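PDB 3QVL: putative hydantoin racemase from Klebsiella pneumoniae subsp. pneumoniae, which racemises allantoin and probably also interconverts the D and L forms of other 5-monosubstituted hydantoins. Local coordinates for residues I4-P9 and E17-A22; G72-S77 and K209-L214; A85-E88 and V94-I97; G184-A189 and D202-A207. One frame throughout, in Å; residues are numbered along the deposited sequence. Where two conformers were deposited one is given.

Contact 1 of 4, residues I4-P9 and E17-A22; sequences IQVINP and ETIGAA
V6 and N8 of strand 4-7 and its outgoing loop face helix 17-22 at a nearly constant spacing: V6 CA lies 7.2 Å from G20 CA, and N8 CA lies 7.3 Å from I19 CA. No hydrogen bond joins the two segments, so the contact rests on side chains, with I19 alone supplying the helix side. Its two branches divide the work. With CG1 anti to the carbonyl carbon (chi1 -73°), I19 sends CG2 toward the strand, where it meets V6 CG1 at 3.6 Å. This pairs a strand with the helix that follows it, within the beta-alpha-beta unit of strand 2-7, helix 13-26 and strand 31-36. The longer branch of I19 reaches further along and crosses N8 at about a right angle. Its end, CD1, sits over the flat carboxamide, 3.7 Å from N8 CG and equally far from N8 OD1. CG of N8 is anti to the backbone N (chi1 177°), which carries the amide to this methyl. The polar end is held by other residues: N8 ND2 is hydrogen-bonded to N10 OD1 and T16 OG1. Because N10 ND2 in turn binds the ligand, N8 is a second-shell residue, consistent with a part in orienting N10.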
loop_
_atom_site.group_PDB
_atom_site.type_symbol
_atom_site.label_atom_id
_atom_site.label_comp_id
_atom_site.label_asym_id
_atom_site.label_seq_id
_atom_site.Cartn_x
_atom_site.Cartn_y
_atom_site.Cartn_z
ATOM N N ILE A 4 -4.185 -25.805 -26.833
ATOM C CA ILE A 4 -3.986 -24.466 -26.286
ATOM C C ILE A 4 -3.702 -23.471 -27.406
ATOM O O ILE A 4 -2.746 -23.633 -28.168
ATOM C CB ILE A 4 -2.837 -24.430 -25.244
ATOM C CG1 ILE A 4 -3.084 -25.459 -24.134
ATOM C CG2 ILE A 4 -2.676 -23.021 -24.660
ATOM C CD1 ILE A 4 -1.896 -25.690 -23.221
ATOM N N GLN A 5 -4.548 -22.450 -27.497
ATOM C CA GLN A 5 -4.368 -21.379 -28.465
ATOM C C GLN A 5 -3.427 -20.327 -27.890
ATOM O O GLN A 5 -3.767 -19.634 -26.929
ATOM C CB GLN A 5 -5.718 -20.753 -28.827
ATOM C CG GLN A 5 -5.661 -19.772 -29.991
ATOM C CD GLN A 5 -6.920 -18.937 -30.123
ATOM O OE1 GLN A 5 -7.497 -18.492 -29.130
ATOM N NE2 GLN A 5 -7.350 -18.712 -31.359
ATOM N N VAL A 6 -2.236 -20.223 -28.473
ATOM C CA VAL A 6 -1.262 -19.224 -28.045
ATOM C C VAL A 6 -1.324 -18.031 -28.998
ATOM O O VAL A 6 -0.896 -18.117 -30.153
ATOM C CB VAL A 6 0.171 -19.807 -27.958
ATOM C CG1 VAL A 6 1.134 -18.773 -27.397
ATOM C CG2 VAL A 6 0.188 -21.058 -27.084
ATOM N N ILE A 7 -1.873 -16.927 -28.500
ATOM C CA ILE A 7 -2.131 -15.747 -29.319
ATOM C C ILE A 7 -1.028 -14.705 -29.180
ATOM O O ILE A 7 -0.829 -14.141 -28.104
ATOM C CB ILE A 7 -3.488 -15.082 -28.961
ATOM C CG1 ILE A 7 -4.622 -16.113 -28.964
ATOM C CG2 ILE A 7 -3.791 -13.919 -29.918
ATOM C CD1 ILE A 7 -5.877 -15.648 -28.251
ATOM N N ASN A 8 -0.314 -14.462 -30.276
ATOM C CA ASN A 8 0.539 -13.290 -30.385
ATOM C C ASN A 8 -0.361 -12.098 -30.705
ATOM O O ASN A 8 -0.975 -12.063 -31.769
ATOM C CB ASN A 8 1.596 -13.483 -31.480
ATOM C CG ASN A 8 2.478 -12.256 -31.676
ATOM O OD1 ASN A 8 2.536 -11.367 -30.823
ATOM N ND2 ASN A 8 3.172 -12.205 -32.809
ATOM N N PRO A 9 -0.467 -11.130 -29.772
ATOM C CA PRO A 9 -1.359 -9.982 -29.946
ATOM C C PRO A 9 -0.928 -9.006 -31.041
ATOM O O PRO A 9 -1.755 -8.224 -31.515
ATOM C CB PRO A 9 -1.323 -9.303 -28.572
ATOM C CG PRO A 9 -0.930 -10.394 -27.638
ATOM C CD PRO A 9 0.093 -11.157 -28.412
ATOM N N GLU A 17 6.249 -16.942 -34.738
ATOM C CA GLU A 17 7.122 -18.112 -34.878
ATOM C C GLU A 17 7.968 -18.353 -33.627
ATOM O O GLU A 17 8.095 -19.490 -33.169
ATOM C CB GLU A 17 8.038 -17.958 -36.096
ATOM C CG GLU A 17 7.335 -18.059 -37.444
ATOM C CD GLU A 17 8.141 -17.442 -38.579
ATOM O OE1 GLU A 17 9.381 -17.330 -38.457
ATOM O OE2 GLU A 17 7.531 -17.068 -39.602
ATOM N N THR A 18 8.546 -17.279 -33.089
ATOM C CA THR A 18 9.351 -17.338 -31.867
ATOM C C THR A 18 8.500 -17.789 -30.679
ATOM O O THR A 18 8.904 -18.665 -29.909
ATOM C CB THR A 18 10.009 -15.969 -31.560
ATOM O OG1 THR A 18 10.792 -15.550 -32.684
ATOM C CG2 THR A 18 10.911 -16.047 -30.327
ATOM N N ILE A 19 7.319 -17.187 -30.552
ATOM C CA ILE A 19 6.362 -17.523 -29.499
ATOM C C ILE A 19 5.887 -18.978 -29.616
ATOM O O ILE A 19 5.864 -19.710 -28.622
ATOM C CB ILE A 19 5.164 -16.535 -29.506
ATOM C CG1 ILE A 19 5.605 -15.170 -28.965
ATOM C CG2 ILE A 19 3.999 -17.079 -28.691
ATOM C CD1 ILE A 19 4.703 -14.016 -29.364
ATOM N N GLY A 20 5.529 -19.385 -30.833
ATOM C CA GLY A 20 5.085 -20.753 -31.108
ATOM C C GLY A 20 6.132 -21.806 -30.794
ATOM O O GLY A 20 5.809 -22.869 -30.258
ATOM N N ALA A 21 7.389 -21.507 -31.123
ATOM C CA ALA A 21 8.510 -22.406 -30.849
ATOM C C ALA A 21 8.740 -22.598 -29.350
ATOM O O ALA A 21 8.992 -23.716 -28.896
ATOM C CB ALA A 21 9.780 -21.901 -31.525
ATOM N N ALA A 22 8.644 -21.508 -28.590
ATOM C CA ALA A 22 8.813 -21.553 -27.137
ATOM C C ALA A 22 7.689 -22.334 -26.458
ATOM O O ALA A 22 7.927 -23.056 -25.487
ATOM C CB ALA A 22 8.903 -20.150 -26.569
#

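Contact 2 of 4, residues G72-S77 and K209-L214; sequences GHVIAS and KMVESL. Unlike the reference sequence in segment 72-77: S77 (reference Cys). With 5HY ([(4R)-2,5-dioxoimidazolidin-4-yl]acetic acid), chain C.
The strand that leads into the hydantoin pocket, 72-75, is backed by V211 of helix 203-216, which touches G72, H73 and V74; S77 lies at the pocket end of the segment. S77 replaces the cysteine of the reference sequence. In the given one of its two conformers S77 OG lies 3.1 Å from atom C of the bound ligand and 3.2 Å from its stereocentre CA. The place beside the stereocentre is consistent with the reference cysteine being one of the two acid-base cysteines of this superfamily. Strand 72-75 and helix 209-214 run almost antiparallel, at 158°, with their axes 8.5 Å apart at closest approach. V211 fills the gap between them with both methyls. Its CG1, anti to the backbone N (chi1 175°), rests on the bare backbone of glycine, 3.7 Å from G72 CA. The other methyl, V211 CG2, approaches H73 O at 3.6 Å and V74 CG2 at 3.9 Å. On the flank of the helix toward strand 2-7, K209 NZ and E212 OE1 form a salt bridge (2.7 Å) that uses the syn lone pair of OE1. I4 of strand 2-7 and I95 of strand 94-96 also pack on V211, so helix 203-216 packs over three neighbouring strands, while its M210 meets M210 of a second subunit.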
loop_
_atom_site.group_PDB
_atom_site.type_symbol
_atom_site.label_atom_id
_atom_site.label_comp_id
_atom_site.label_asym_id
_atom_site.label_seq_id
_atom_site.Cartn_x
_atom_site.Cartn_y
_atom_site.Cartn_z
ATOM N N GLY A 72 -7.807 -23.869 -23.677
ATOM C CA GLY A 72 -7.321 -22.648 -23.042
ATOM C C GLY A 72 -6.601 -21.717 -23.997
ATOM O O GLY A 72 -6.349 -22.066 -25.154
ATOM N N HIS A 73 -6.271 -20.525 -23.505
ATOM C CA HIS A 73 -5.645 -19.489 -24.323
ATOM C C HIS A 73 -4.463 -18.842 -23.611
ATOM O O HIS A 73 -4.429 -18.762 -22.380
ATOM C CB HIS A 73 -6.653 -18.394 -24.690
ATOM C CG HIS A 73 -7.986 -18.909 -25.137
ATOM N ND1 HIS A 73 -8.353 -18.977 -26.464
ATOM C CD2 HIS A 73 -9.049 -19.361 -24.430
ATOM C CE1 HIS A 73 -9.582 -19.452 -26.556
ATOM N NE2 HIS A 73 -10.025 -19.698 -25.336
ATOM N N VAL A 74 -3.501 -18.374 -24.404
ATOM C CA VAL A 74 -2.362 -17.611 -23.902
ATOM C C VAL A 74 -2.281 -16.279 -24.653
ATOM O O VAL A 74 -2.328 -16.255 -25.884
ATOM C CB VAL A 74 -1.034 -18.401 -24.058
ATOM C CG1 VAL A 74 0.172 -17.517 -23.756
ATOM C CG2 VAL A 74 -1.026 -19.631 -23.152
ATOM N N ILE A 75 -2.179 -15.179 -23.908
ATOM C CA ILE A 75 -1.955 -13.859 -24.505
ATOM C C ILE A 75 -0.458 -13.555 -24.461
ATOM O O ILE A 75 0.106 -13.291 -23.394
ATOM C CB ILE A 75 -2.786 -12.754 -23.809
ATOM C CG1 ILE A 75 -4.283 -13.036 -23.977
ATOM C CG2 ILE A 75 -2.436 -11.374 -24.372
ATOM C CD1 ILE A 75 -5.187 -12.113 -23.186
ATOM N N ALA A 76 0.171 -13.594 -25.634
ATOM C CA ALA A 76 1.629 -13.640 -25.736
ATOM C C ALA A 76 2.354 -12.314 -25.991
ATOM O O ALA A 76 3.281 -12.246 -26.805
ATOM C CB ALA A 76 2.057 -14.704 -26.749
ATOM N N SER A 77 1.907 -11.272 -25.292
ATOM C CA SER A 77 2.596 -9.982 -25.243
ATOM C C SER A 77 2.740 -9.566 -23.782
ATOM O O SER A 77 1.828 -9.789 -22.982
ATOM C CB SER A 77 1.820 -8.921 -26.021
ATOM O OG SER A 77 2.501 -7.680 -26.017
ATOM N N LYS A 209 2.185 -23.793 -19.413
ATOM C CA LYS A 209 2.151 -24.702 -18.268
ATOM C C LYS A 209 1.010 -24.377 -17.303
ATOM O O LYS A 209 0.451 -25.280 -16.680
ATOM C CB LYS A 209 3.493 -24.715 -17.524
ATOM C CG LYS A 209 4.729 -25.059 -18.375
ATOM C CD LYS A 209 4.536 -26.267 -19.296
ATOM C CE LYS A 209 4.572 -27.587 -18.546
ATOM N NZ LYS A 209 4.364 -28.734 -19.479
ATOM N N MET A 210 0.669 -23.093 -17.191
ATOM C CA MET A 210 -0.449 -22.660 -16.346
ATOM C C MET A 210 -1.791 -23.126 -16.904
ATOM O O MET A 210 -2.651 -23.590 -16.151
ATOM C CB MET A 210 -0.448 -21.139 -16.147
ATOM C CG MET A 210 0.710 -20.588 -15.311
ATOM S SD MET A 210 0.968 -21.401 -13.715
ATOM C CE MET A 210 2.204 -22.627 -14.156
ATOM N N VAL A 211 -1.958 -23.002 -18.220
ATOM C CA VAL A 211 -3.163 -23.485 -18.899
ATOM C C VAL A 211 -3.300 -24.999 -18.723
ATOM O O VAL A 211 -4.365 -25.486 -18.340
ATOM C CB VAL A 211 -3.182 -23.103 -20.404
ATOM C CG1 VAL A 211 -4.385 -23.725 -21.102
ATOM C CG2 VAL A 211 -3.207 -21.592 -20.577
ATOM N N GLU A 212 -2.215 -25.728 -18.986
ATOM C CA GLU A 212 -2.178 -27.182 -18.801
ATOM C C GLU A 212 -2.534 -27.581 -17.371
ATOM O O GLU A 212 -3.280 -28.538 -17.157
ATOM C CB GLU A 212 -0.801 -27.742 -19.159
ATOM C CG GLU A 212 -0.519 -27.825 -20.651
ATOM C CD GLU A 212 0.901 -28.264 -20.959
ATOM O OE1 GLU A 212 1.781 -28.106 -20.089
ATOM O OE2 GLU A 212 1.141 -28.766 -22.074
ATOM N N SER A 213 -1.995 -26.839 -16.404
ATOM C CA SER A 213 -2.259 -27.082 -14.988
ATOM C C SER A 213 -3.732 -26.884 -14.637
ATOM O O SER A 213 -4.337 -27.743 -13.996
ATOM C CB SER A 213 -1.379 -26.186 -14.114
ATOM O OG SER A 213 -0.009 -26.502 -14.285
ATOM N N LEU A 214 -4.302 -25.760 -15.071
ATOM C CA LEU A 214 -5.707 -25.447 -14.806
ATOM C C LEU A 214 -6.661 -26.460 -15.441
ATOM O O LEU A 214 -7.658 -26.846 -14.828
ATOM C CB LEU A 214 -6.045 -24.019 -15.254
ATOM C CG LEU A 214 -5.475 -22.880 -14.398
ATOM C CD1 LEU A 214 -5.510 -21.561 -15.153
ATOM C CD2 LEU A 214 -6.202 -22.756 -13.061
HETATM C C 5HY C . 5.607 -7.986 -26.348
HETATM N N 5HY C . 5.265 -5.871 -27.188
HETATM O O 5HY C . 5.824 -8.947 -25.612
HETATM C CA 5HY C . 5.508 -6.533 -25.901
HETATM C CB 5HY C . 6.797 -6.027 -25.216
HETATM C CG 5HY C . 8.117 -6.321 -25.947
HETATM O OAB 5HY C . 4.967 -6.576 -29.315
HETATM N NAF 5HY C . 5.393 -8.056 -27.660
HETATM C CAI 5HY C . 5.187 -6.819 -28.129
HETATM O OD1 5HY C . 9.128 -5.731 -25.513
HETATM O OD2 5HY C . 8.109 -7.127 -26.902
#

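Contact 3 of 4, residues A85-E88 and V94-I97; sequences AARE and VIGI
R87 and A86 of helix 85-88 pack against V94 and I95 of strand 94-96, as helix and closing strand of the beta-alpha-beta unit that begins with strand 72-75. The polar part is a side-on grip by one guanidinium on one carbonyl. R87 NE donates to V94 O at 2.8 Å, with 153° at the hydrogen, and R87 NH2 donates to the same V94 O at 3.0 Å, with 142°. Both bonds lie in the carbonyl plane, and the acceptor is only a few degrees out of the guanidinium plane, which should fix the rotation of the group. The chain from CG to NE is fully extended, which lets the arginine run alongside the V94 side chain to that residue's own carbonyl. Its charge has further partners: NH2 forms a salt bridge with E99, and NH1 donates to T106 O of a second subunit. The apolar part centres on V94, whose CB lies 3.8 Å from R87 CG. A86 CB meets V94 CG1 at 3.8 Å, and V94 CG2 rests against A86 O, also at 3.8 Å. I95 starts away from the helix but turns back at its end, placing I95 CD1 4.0 Å from R87 NH2, oblique to the guanidinium plane.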
loop_
_atom_site.group_PDB
_atom_site.type_symbol
_atom_site.label_atom_id
_atom_site.label_comp_id
_atom_site.label_asym_id
_atom_site.label_seq_id
_atom_site.Cartn_x
_atom_site.Cartn_y
_atom_site.Cartn_z
ATOM N N ALA A 85 -10.932 -8.944 -20.683
ATOM C CA ALA A 85 -11.881 -9.001 -21.795
ATOM C C ALA A 85 -11.915 -10.403 -22.399
ATOM O O ALA A 85 -12.989 -10.935 -22.692
ATOM C CB ALA A 85 -11.519 -7.971 -22.855
ATOM N N ALA A 86 -10.732 -10.993 -22.568
ATOM C CA ALA A 86 -10.588 -12.348 -23.100
ATOM C C ALA A 86 -11.185 -13.396 -22.167
ATOM O O ALA A 86 -11.793 -14.365 -22.623
ATOM C CB ALA A 86 -9.123 -12.657 -23.374
ATOM N N ARG A 87 -11.010 -13.195 -20.861
ATOM C CA ARG A 87 -11.550 -14.112 -19.857
ATOM C C ARG A 87 -13.077 -14.114 -19.828
ATOM O O ARG A 87 -13.693 -15.140 -19.538
ATOM C CB ARG A 87 -10.975 -13.808 -18.473
ATOM C CG ARG A 87 -9.535 -14.255 -18.329
ATOM C CD ARG A 87 -8.976 -13.996 -16.946
ATOM N NE ARG A 87 -7.600 -14.478 -16.865
ATOM C CZ ARG A 87 -6.787 -14.298 -15.829
ATOM N NH1 ARG A 87 -7.193 -13.637 -14.752
ATOM N NH2 ARG A 87 -5.555 -14.785 -15.875
ATOM N N GLU A 88 -13.674 -12.966 -20.141
ATOM C CA GLU A 88 -15.126 -12.859 -20.271
ATOM C C GLU A 88 -15.630 -13.636 -21.486
ATOM O O GLU A 88 -16.604 -14.385 -21.387
ATOM C CB GLU A 88 -15.559 -11.396 -20.378
ATOM C CG GLU A 88 -15.458 -10.608 -19.080
ATOM C CD GLU A 88 -16.041 -9.208 -19.192
ATOM O OE1 GLU A 88 -16.399 -8.786 -20.310
ATOM O OE2 GLU A 88 -16.151 -8.528 -18.153
ATOM N N VAL A 94 -7.663 -18.118 -19.650
ATOM C CA VAL A 94 -6.794 -17.252 -20.442
ATOM C C VAL A 94 -5.679 -16.726 -19.543
ATOM O O VAL A 94 -5.947 -16.089 -18.521
ATOM C CB VAL A 94 -7.564 -16.063 -21.071
ATOM C CG1 VAL A 94 -6.657 -15.272 -22.003
ATOM C CG2 VAL A 94 -8.798 -16.544 -21.825
ATOM N N ILE A 95 -4.435 -16.999 -19.930
ATOM C CA ILE A 95 -3.268 -16.604 -19.142
ATOM C C ILE A 95 -2.372 -15.655 -19.935
ATOM O O ILE A 95 -1.994 -15.947 -21.071
ATOM C CB ILE A 95 -2.445 -17.840 -18.665
ATOM C CG1 ILE A 95 -3.341 -18.889 -17.983
ATOM C CG2 ILE A 95 -1.285 -17.418 -17.755
ATOM C CD1 ILE A 95 -4.057 -18.411 -16.718
ATOM N N GLY A 96 -2.046 -14.514 -19.332
ATOM C CA GLY A 96 -1.101 -13.571 -19.923
ATOM C C GLY A 96 0.326 -13.997 -19.641
ATOM O O GLY A 96 0.594 -14.652 -18.630
ATOM N N ILE A 97 1.249 -13.630 -20.529
ATOM C CA ILE A 97 2.649 -14.031 -20.360
ATOM C C ILE A 97 3.391 -13.238 -19.281
ATOM O O ILE A 97 4.278 -13.776 -18.620
ATOM C CB ILE A 97 3.451 -14.066 -21.693
ATOM C CG1 ILE A 97 3.539 -12.680 -22.341
ATOM C CG2 ILE A 97 2.859 -15.108 -22.638
ATOM C CD1 ILE A 97 4.740 -12.515 -23.259
#

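Contact 4 of 4, residues G184-A189 and D202-A207; sequences GMATLA and DGVSAA
The D202 carboxylate lies between A186 and the first turn of its own helix. One face is covered by A186, whose CA and CB each come to 3.3 Å from D202 OD1. On the opposite side of the plane are the backbone nitrogens of V204 and S205. S205 N donates to D202 OD2 at 3.0 Å with 161° at the hydrogen, reaching it from 57° out of the plane, while the bond from V204 N to D202 OD1 is weak. These bonds make D202 the N-cap of helix 203-216, and the helix end would probably help to stabilise its negative charge. A186 O and D202 OD2, 3.5 Å apart, are two acceptors that would repel each other. A water on the A186 side of the carboxylate plane links them, donating to A186 O at 2.7 Å and to D202 OD2. Apolar contacts flank the acid: A189 CB meets D202 CB at 3.6 Å, and A186 CB touches V204 CG2 at 3.9 Å. The contact thus joins the loop after strand 177-180 to the start of helix 203-216, with A22 of helix 13-26 packing on both A186 and D202, and I97 of helix 97-108 on V204.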
loop_
_atom_site.group_PDB
_atom_site.type_symbol
_atom_site.label_atom_id
_atom_site.label_comp_id
_atom_site.label_asym_id
_atom_site.label_seq_id
_atom_site.Cartn_x
_atom_site.Cartn_y
_atom_site.Cartn_z
ATOM N N GLY A 184 9.177 -11.782 -27.800
ATOM C CA GLY A 184 10.312 -11.972 -28.703
ATOM C C GLY A 184 11.560 -12.515 -28.027
ATOM O O GLY A 184 12.497 -12.943 -28.704
ATOM N N MET A 185 11.575 -12.490 -26.695
ATOM C CA MET A 185 12.693 -13.015 -25.905
ATOM C C MET A 185 12.458 -14.463 -25.472
ATOM O O MET A 185 13.301 -15.058 -24.796
ATOM C CB MET A 185 12.921 -12.153 -24.660
ATOM C CG MET A 185 13.438 -10.754 -24.931
ATOM S SD MET A 185 13.541 -9.789 -23.412
ATOM C CE MET A 185 13.652 -8.128 -24.076
ATOM N N ALA A 186 11.320 -15.020 -25.879
ATOM C CA ALA A 186 10.844 -16.322 -25.400
ATOM C C ALA A 186 11.857 -17.466 -25.484
ATOM O O ALA A 186 11.984 -18.253 -24.543
ATOM C CB ALA A 186 9.548 -16.703 -26.111
ATOM N N THR A 187 12.582 -17.547 -26.596
ATOM C CA THR A 187 13.519 -18.651 -26.828
ATOM C C THR A 187 14.906 -18.434 -26.200
ATOM O O THR A 187 15.806 -19.260 -26.372
ATOM C CB THR A 187 13.661 -18.977 -28.339
ATOM O OG1 THR A 187 14.042 -17.796 -29.057
ATOM C CG2 THR A 187 12.348 -19.508 -28.903
ATOM N N LEU A 188 15.062 -17.334 -25.465
ATOM C CA LEU A 188 16.328 -16.993 -24.808
ATOM C C LEU A 188 16.422 -17.525 -23.378
ATOM O O LEU A 188 17.519 -17.639 -22.824
ATOM C CB LEU A 188 16.529 -15.472 -24.802
ATOM C CG LEU A 188 17.296 -14.762 -25.927
ATOM C CD1 LEU A 188 16.981 -15.323 -27.312
ATOM C CD2 LEU A 188 16.997 -13.268 -25.875
ATOM N N ALA A 189 15.269 -17.848 -22.795
ATOM C CA ALA A 189 15.158 -18.220 -21.380
ATOM C C ALA A 189 16.062 -19.377 -20.952
ATOM O O ALA A 189 16.796 -19.258 -19.970
ATOM C CB ALA A 189 13.708 -18.524 -21.029
ATOM N N ASP A 202 10.699 -17.131 -19.157
ATOM C CA ASP A 202 9.886 -16.757 -20.305
ATOM C C ASP A 202 8.415 -16.987 -19.983
ATOM O O ASP A 202 8.016 -18.095 -19.608
ATOM C CB ASP A 202 10.296 -17.570 -21.538
ATOM C CG ASP A 202 9.194 -17.662 -22.579
ATOM O OD1 ASP A 202 8.613 -16.616 -22.937
ATOM O OD2 ASP A 202 8.913 -18.785 -23.044
ATOM N N GLY A 203 7.616 -15.937 -20.145
ATOM C CA GLY A 203 6.186 -15.993 -19.869
ATOM C C GLY A 203 5.380 -16.862 -20.815
ATOM O O GLY A 203 4.339 -17.393 -20.429
ATOM N N VAL A 204 5.850 -17.000 -22.055
ATOM C CA VAL A 204 5.172 -17.833 -23.055
ATOM C C VAL A 204 5.102 -19.284 -22.582
ATOM O O VAL A 204 4.015 -19.855 -22.468
ATOM C CB VAL A 204 5.853 -17.748 -24.449
ATOM C CG1 VAL A 204 5.178 -18.692 -25.440
ATOM C CG2 VAL A 204 5.825 -16.318 -24.975
ATOM N N SER A 205 6.267 -19.859 -22.295
ATOM C CA SER A 205 6.366 -21.228 -21.804
ATOM C C SER A 205 5.637 -21.405 -20.469
ATOM O O SER A 205 4.946 -22.404 -20.264
ATOM C CB SER A 205 7.834 -21.648 -21.690
ATOM O OG SER A 205 8.553 -20.785 -20.826
ATOM N N ALA A 206 5.784 -20.421 -19.582
ATOM C CA ALA A 206 5.135 -20.434 -18.270
ATOM C C ALA A 206 3.610 -20.440 -18.372
ATOM O O ALA A 206 2.941 -21.183 -17.650
ATOM C CB ALA A 206 5.610 -19.254 -17.433
ATOM N N ALA A 207 3.072 -19.621 -19.275
ATOM C CA ALA A 207 1.625 -19.519 -19.476
ATOM C C ALA A 207 1.034 -20.813 -20.025
ATOM O O ALA A 207 -0.064 -21.211 -19.632
ATOM C CB ALA A 207 1.288 -18.347 -20.385
HETATM O O HOH W 1 11.262 -20.568 -23.409
#

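In the fold
From the N terminus, contact 1 closes first, a short loop of seven residues within the first beta-alpha-beta unit. Contact 2 opens later, at strand 72-75, and closes only when helix 203-216 returns, 131 residues on. Nested inside it are contact 3, another short closure, and contact 4, which opens after strand 177-180 and closes just after strand 200-201 completes the second parallel sheet; 3 and 4 follow in series, and no loops cross. Contacts 1, 2 and 3 share the first sheet, where strand 72-75 lies between 2-7 and 94-96. Contacts 2 and 4 share helix 203-216, which therefore ties the loop following strand 177-180 of the second sheet to the first.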